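PDB 3MCX: SusD superfamily protein, which is of unknown function but, as a member of the SusD family, probably helps capture glycans at the bacterial outer membrane. Local coordinates for residues D383-R388 against L407-K412. Residues are numbered along the deposited sequence; the frame is centred on the assembly and turned at random.
Sequences DIISRR and LKERRK. With ZN (zinc ion), chain E.
With CG trans to its backbone N (chi1 -161°) and the chain bent at chi2 (62°), Glu-409 brings its carboxylate against Ile-384 and Ile-385. In Ile-385 a chi1 of -65° turns CG1 to the acid, and this methylene meets Glu-409 CD at 3.6 Å. Ile-384 offers its CG2 branch, which lies 3.8 Å from Glu-409 OE2, while its CG1 arm leads away. The contact is plain van der Waals packing: branched isoleucines suit this place because their aliphatic branches pack against the buried acid without competing for its oxygens. Those oxygens are satisfied by charge, OE2 in a salt bridge with Arg-309 and OE1 with Arg-405. Were an alanine here, the carboxylate would be gone, and Arg-309 and Arg-405 would probably each lack a buried counter-charge, with a gap opened beside CG1 of Ile-385 and CG2 of Ile-384. Behind the contact, Arg-387 NH1 bonds to Asp-383 O at 3.0 Å and forms a salt bridge with Asp-383 OD1 at 3.1 Å, which probably helps hold the carboxylate whose OD1 binds a zinc ion at 2.0 Å. The contact thus joins helix 374-385 to the middle of helix 403-414, with Ile-384 also touching Ser-357 of helix 356-370 and Lys-412 packing on helix 295-301.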
loop_
_atom_site.group_PDB
_atom_site.type_symbol
_atom_site.label_atom_id
_atom_site.label_comp_id
_atom_site.label_asym_id
_atom_site.label_seq_id
_atom_site.Cartn_x
_atom_site.Cartn_y
_atom_site.Cartn_z
ATOM N N ASP A 383 -9.318 -17.413 10.545
ATOM C CA ASP A 383 -8.336 -16.875 11.510
ATOM C C ASP A 383 -8.490 -15.372 11.686
ATOM O O ASP A 383 -8.263 -14.859 12.759
ATOM C CB ASP A 383 -6.906 -17.190 11.070
ATOM C CG ASP A 383 -6.473 -18.588 11.459
ATOM O OD1 ASP A 383 -6.767 -19.000 12.596
ATOM O OD2 ASP A 383 -5.838 -19.288 10.617
ATOM N N ILE A 384 -8.879 -14.681 10.644
ATOM C CA ILE A 384 -9.136 -13.251 10.736
ATOM C C ILE A 384 -10.513 -13.035 11.334
ATOM O O ILE A 384 -10.640 -12.389 12.369
ATOM C CB ILE A 384 -8.985 -12.558 9.381
ATOM C CG1 ILE A 384 -7.579 -12.788 8.797
ATOM C CG2 ILE A 384 -9.306 -11.070 9.537
ATOM C CD1 ILE A 384 -6.398 -12.364 9.666
ATOM N N ILE A 385 -11.546 -13.603 10.712
ATOM C CA ILE A 385 -12.931 -13.395 11.169
ATOM C C ILE A 385 -13.065 -13.675 12.662
ATOM O O ILE A 385 -13.628 -12.854 13.398
ATOM C CB ILE A 385 -13.964 -14.222 10.335
ATOM C CG1 ILE A 385 -14.000 -13.750 8.873
ATOM C CG2 ILE A 385 -15.391 -14.049 10.909
ATOM C CD1 ILE A 385 -14.851 -14.687 7.951
ATOM N N SER A 386 -12.543 -14.812 13.117
ATOM C CA SER A 386 -12.716 -15.245 14.514
ATOM C C SER A 386 -12.043 -14.321 15.523
ATOM O O SER A 386 -12.410 -14.350 16.705
ATOM C CB SER A 386 -12.185 -16.659 14.731
ATOM O OG SER A 386 -10.788 -16.716 14.558
ATOM N N ARG A 387 -11.065 -13.541 15.060
ATOM C CA ARG A 387 -10.353 -12.572 15.899
ATOM C C ARG A 387 -10.879 -11.150 15.767
ATOM O O ARG A 387 -10.284 -10.193 16.302
ATOM C CB ARG A 387 -8.832 -12.635 15.603
ATOM C CG ARG A 387 -8.159 -13.919 16.039
ATOM C CD ARG A 387 -6.710 -13.936 15.610
ATOM N NE ARG A 387 -5.975 -15.058 16.149
ATOM C CZ ARG A 387 -6.018 -16.301 15.671
ATOM N NH1 ARG A 387 -6.720 -16.595 14.578
ATOM N NH2 ARG A 387 -5.314 -17.247 16.257
ATOM N N ARG A 388 -11.972 -10.976 15.022
ATOM C CA ARG A 388 -12.526 -9.647 14.776
ATOM C C ARG A 388 -13.995 -9.511 15.175
ATOM O O ARG A 388 -14.551 -8.408 15.172
ATOM C CB ARG A 388 -12.335 -9.256 13.306
ATOM C CG ARG A 388 -10.891 -9.246 12.854
ATOM C CD ARG A 388 -10.083 -8.154 13.505
ATOM N NE ARG A 388 -8.768 -8.205 12.949
ATOM C CZ ARG A 388 -7.727 -8.816 13.503
ATOM N NH1 ARG A 388 -7.830 -9.386 14.680
ATOM N NH2 ARG A 388 -6.579 -8.802 12.834
ATOM N N LEU A 407 -13.326 -10.669 -0.034
ATOM C CA LEU A 407 -13.133 -9.272 -0.401
ATOM C C LEU A 407 -13.798 -8.310 0.592
ATOM O O LEU A 407 -13.223 -7.259 0.888
ATOM C CB LEU A 407 -13.594 -9.046 -1.860
ATOM C CG LEU A 407 -12.777 -9.833 -2.902
ATOM C CD1 LEU A 407 -13.238 -9.398 -4.332
ATOM C CD2 LEU A 407 -11.266 -9.640 -2.787
ATOM N N LYS A 408 -14.994 -8.672 1.083
ATOM C CA LYS A 408 -15.587 -7.940 2.210
ATOM C C LYS A 408 -14.678 -7.911 3.430
ATOM O O LYS A 408 -14.485 -6.854 4.029
ATOM C CB LYS A 408 -16.933 -8.520 2.617
ATOM C CG LYS A 408 -18.101 -8.202 1.677
ATOM C CD LYS A 408 -19.423 -8.674 2.273
ATOM C CE LYS A 408 -20.658 -8.209 1.524
ATOM N NZ LYS A 408 -21.933 -8.563 2.248
ATOM N N GLU A 409 -14.109 -9.041 3.812
ATOM C CA GLU A 409 -13.234 -9.069 4.975
ATOM C C GLU A 409 -12.009 -8.210 4.763
ATOM O O GLU A 409 -11.566 -7.500 5.691
ATOM C CB GLU A 409 -12.831 -10.509 5.307
ATOM C CG GLU A 409 -12.328 -10.676 6.733
ATOM C CD GLU A 409 -13.368 -10.344 7.763
ATOM O OE1 GLU A 409 -14.583 -10.410 7.483
ATOM O OE2 GLU A 409 -12.945 -10.038 8.896
ATOM N N ARG A 410 -11.437 -8.236 3.558
ATOM C CA ARG A 410 -10.292 -7.384 3.254
ATOM C C ARG A 410 -10.618 -5.908 3.370
ATOM O O ARG A 410 -9.807 -5.119 3.868
ATOM C CB ARG A 410 -9.747 -7.655 1.846
ATOM C CG ARG A 410 -9.087 -9.045 1.663
ATOM C CD ARG A 410 -8.581 -9.257 0.216
ATOM N NE ARG A 410 -7.540 -8.293 -0.089
ATOM C CZ ARG A 410 -6.233 -8.445 0.115
ATOM N NH1 ARG A 410 -5.711 -9.604 0.499
ATOM N NH2 ARG A 410 -5.453 -7.443 -0.141
ATOM N N ARG A 411 -11.794 -5.514 2.892
ATOM C CA ARG A 411 -12.218 -4.112 2.992
ATOM C C ARG A 411 -12.312 -3.694 4.469
ATOM O O ARG A 411 -11.892 -2.590 4.844
ATOM C CB ARG A 411 -13.544 -3.870 2.265
ATOM C CG ARG A 411 -13.336 -3.831 0.744
ATOM C CD ARG A 411 -14.668 -3.909 0.057
ATOM N NE ARG A 411 -15.497 -2.740 0.326
ATOM C CZ ARG A 411 -16.799 -2.667 0.058
ATOM N NH1 ARG A 411 -17.451 -3.708 -0.484
ATOM N NH2 ARG A 411 -17.475 -1.543 0.332
ATOM N N LYS A 412 -12.862 -4.567 5.301
ATOM C CA LYS A 412 -13.001 -4.261 6.728
ATOM C C LYS A 412 -11.605 -4.197 7.406
ATOM O O LYS A 412 -11.331 -3.313 8.199
ATOM C CB LYS A 412 -13.848 -5.301 7.439
ATOM C CG LYS A 412 -15.322 -5.317 7.029
ATOM C CD LYS A 412 -16.071 -6.461 7.680
ATOM C CE LYS A 412 -17.460 -6.644 7.102
ATOM N NZ LYS A 412 -18.271 -7.626 7.894
HETATM ZN ZN ZN E . -5.913 -20.617 13.485
#